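Local coordinates for putative gdp-fucose protein o-fucosyltransferase 1 (Caenorhabditis elegans, PDB 3ZY6) that is a putative protein O-fucosyltransferase of the GT-B clan that holds guanosine-5'-diphosphate-beta-L-fucopyranose in this structure, at residues Ala215-Asn220 / Ser334-Ile339. Residues are numbered along the deposited sequence; the frame is centred on the assembly and turned at random.
Sequences AVHLRN and STFSHI. With GFB (guanosine-5'-diphosphate-beta-L-fucopyranose), chain B.
His217 and Ser337 meet in the pocket that holds guanosine-5'-diphosphate-beta-L-fucopyranose (GFB) in a GT-B-type protein, where the C-terminal end of strand 213-218 faces the start of helix 335-346. His217 ND1 and Ser337 OG share a 2.7 Å hydrogen bond in which either could donate. On the other ring nitrogen, His217 NE2 donates to N7 of the guanine of GFB at 2.9 Å. Both bonds lie near the imidazole plane and fix the rotation of the ring. Phe336 CD2 sits over one imidazole face, 3.4 Å from His217 NE2, with the ring planes at 44°. Guanine N7 lies over one face of the Phe336 ring, toward the rim of the phenyl.

Arg219 and Ser334 converge on one phosphate oxygen. Arg219 NE reaches GFB O2X at 2.8 Å, nearly straight at 165°, and Ser334 OG donates to the same oxygen at 2.6 Å. Ser334 is the N-cap: with OG anti to the backbone N (chi1 -179°), it also accepts from Phe336 N at 3.0 Å. Thr335 N and OG1 both bind GFB O1X, the latter at 2.6 Å. The helix N-terminus thus meets the diphosphate and probably stabilises its charge. On the side away from the diphosphate, Arg219 NH1 makes salt bridges to Asp288 and Asp221.

Asn331 N bonds Ser337 OG. Strand 213-218 runs between strands 282-287 and 327-330 of a five-stranded parallel sheet, and Phe336 packs on helix 315-323.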
# COMPACT_ATOMS: atom_id res chain seq x y z
N ALA A 215 -35.88 12.95 -6.33
CA ALA A 215 -34.82 13.33 -5.38
C ALA A 215 -33.51 13.56 -6.10
O ALA A 215 -33.14 12.81 -7.02
CB ALA A 215 -34.66 12.29 -4.26
N VAL A 216 -32.82 14.63 -5.73
CA VAL A 216 -31.53 14.98 -6.34
C VAL A 216 -30.43 15.07 -5.28
O VAL A 216 -30.66 15.48 -4.13
CB VAL A 216 -31.59 16.30 -7.17
CG1 VAL A 216 -32.71 16.27 -8.19
CG2 VAL A 216 -31.80 17.52 -6.22
N HIS A 217 -29.25 14.63 -5.68
CA HIS A 217 -28.05 14.81 -4.90
C HIS A 217 -27.18 15.93 -5.52
O HIS A 217 -26.73 15.84 -6.66
CB HIS A 217 -27.29 13.48 -4.69
CG HIS A 217 -26.03 13.64 -3.90
ND1 HIS A 217 -24.84 13.01 -4.23
CD2 HIS A 217 -25.75 14.40 -2.81
CE1 HIS A 217 -23.90 13.37 -3.38
NE2 HIS A 217 -24.42 14.22 -2.51
N LEU A 218 -27.00 17.00 -4.77
CA LEU A 218 -26.23 18.14 -5.25
C LEU A 218 -24.94 18.19 -4.46
O LEU A 218 -24.92 18.60 -3.31
CB LEU A 218 -27.00 19.44 -5.06
CG LEU A 218 -28.37 19.58 -5.73
CD1 LEU A 218 -28.89 21.02 -5.46
CD2 LEU A 218 -28.29 19.26 -7.25
N ARG A 219 -23.86 17.72 -5.08
CA ARG A 219 -22.56 17.68 -4.39
C ARG A 219 -21.82 18.90 -4.92
O ARG A 219 -21.43 18.95 -6.10
CB ARG A 219 -21.86 16.34 -4.67
CG ARG A 219 -20.47 16.17 -4.05
CD ARG A 219 -20.48 15.66 -2.59
NE ARG A 219 -19.14 15.14 -2.24
CZ ARG A 219 -18.17 15.86 -1.68
NH1 ARG A 219 -18.37 17.13 -1.34
NH2 ARG A 219 -16.99 15.30 -1.42
N ASN A 220 -21.67 19.92 -4.07
CA ASN A 220 -21.17 21.23 -4.51
C ASN A 220 -20.23 22.04 -3.57
O ASN A 220 -19.93 23.19 -3.86
CB ASN A 220 -22.33 22.13 -5.01
CG ASN A 220 -23.44 22.32 -3.95
OD1 ASN A 220 -23.17 22.38 -2.76
ND2 ASN A 220 -24.69 22.43 -4.41
N SER A 334 -19.83 10.94 -7.37
CA SER A 334 -19.95 10.78 -5.94
C SER A 334 -20.23 9.34 -5.56
O SER A 334 -21.23 8.78 -5.98
CB SER A 334 -21.08 11.66 -5.40
OG SER A 334 -21.17 11.52 -3.98
N THR A 335 -19.39 8.78 -4.70
CA THR A 335 -19.67 7.50 -4.01
C THR A 335 -20.91 7.58 -3.07
O THR A 335 -21.48 6.59 -2.68
CB THR A 335 -18.45 7.01 -3.17
OG1 THR A 335 -18.17 7.94 -2.11
CG2 THR A 335 -17.18 6.82 -4.05
N PHE A 336 -21.29 8.80 -2.71
CA PHE A 336 -22.46 9.02 -1.91
C PHE A 336 -23.70 8.74 -2.77
O PHE A 336 -24.57 7.94 -2.39
CB PHE A 336 -22.41 10.44 -1.37
CG PHE A 336 -23.43 10.75 -0.30
CD1 PHE A 336 -23.17 10.46 1.03
CD2 PHE A 336 -24.64 11.39 -0.63
CE1 PHE A 336 -24.11 10.77 2.04
CE2 PHE A 336 -25.59 11.70 0.38
CZ PHE A 336 -25.32 11.39 1.69
N SER A 337 -23.74 9.34 -3.96
CA SER A 337 -24.78 9.02 -4.94
C SER A 337 -24.76 7.53 -5.25
O SER A 337 -25.83 6.91 -5.46
CB SER A 337 -24.59 9.83 -6.23
OG SER A 337 -25.18 11.13 -6.16
N HIS A 338 -23.56 6.94 -5.27
CA HIS A 338 -23.39 5.53 -5.67
C HIS A 338 -24.14 4.64 -4.69
O HIS A 338 -24.74 3.64 -5.08
CB HIS A 338 -21.89 5.15 -5.81
CG HIS A 338 -21.62 3.93 -6.66
ND1 HIS A 338 -22.60 3.26 -7.34
CD2 HIS A 338 -20.45 3.31 -6.97
CE1 HIS A 338 -22.07 2.25 -8.02
NE2 HIS A 338 -20.76 2.26 -7.81
N ILE A 339 -24.18 5.03 -3.41
CA ILE A 339 -24.94 4.23 -2.46
C ILE A 339 -26.39 4.14 -2.91
O ILE A 339 -27.00 3.08 -2.86
CB ILE A 339 -24.91 4.84 -1.05
CG1 ILE A 339 -23.51 4.69 -0.44
CG2 ILE A 339 -26.02 4.24 -0.12
CD1 ILE A 339 -23.27 5.72 0.67
O1P GFB B . -19.66 10.20 1.30
P GFB B . -18.38 10.46 0.56
O3P GFB B . -17.23 9.47 0.72
O2P GFB B . -18.83 10.63 -0.98
O5' GFB B . -17.87 11.93 0.99
P1 GFB B . -18.07 11.34 -2.21
C5' GFB B . -18.80 13.00 0.92
C4' GFB B . -19.26 13.34 2.33
O4' GFB B . -19.69 14.69 2.33
C3' GFB B . -20.47 12.54 2.78
C1' GFB B . -20.97 14.82 2.94
O3' GFB B . -20.12 11.33 3.46
C2' GFB B . -21.15 13.52 3.70
O2' GFB B . -20.46 13.58 4.96
N9 GFB B . -22.09 14.87 1.95
C8 GFB B . -22.06 14.64 0.61
C4 GFB B . -23.34 15.09 2.31
N7 GFB B . -23.31 14.76 0.12
C5 GFB B . -24.12 15.01 1.17
C6 GFB B . -25.49 15.23 1.32
O6 GFB B . -26.23 15.19 0.32
N1 GFB B . -25.99 15.51 2.55
C2 GFB B . -25.21 15.56 3.64
N2 GFB B . -25.73 15.82 4.87
N3 GFB B . -23.89 15.36 3.53
C1 GFB B . -15.50 11.97 -1.85
C2A GFB B . -14.69 11.56 -0.62
O1 GFB B . -16.86 12.11 -1.45
O5 GFB B . -15.00 13.24 -2.32
C3 GFB B . -13.21 11.43 -0.98
O2 GFB B . -15.20 10.42 0.07
C4A GFB B . -12.76 12.85 -1.32
O3 GFB B . -12.47 10.89 0.14
C5A GFB B . -13.57 13.41 -2.49
O4 GFB B . -12.97 13.70 -0.17
C6A GFB B . -13.25 14.90 -2.69
O1X GFB B . -17.51 10.24 -3.09
O2X GFB B . -19.06 12.35 -2.73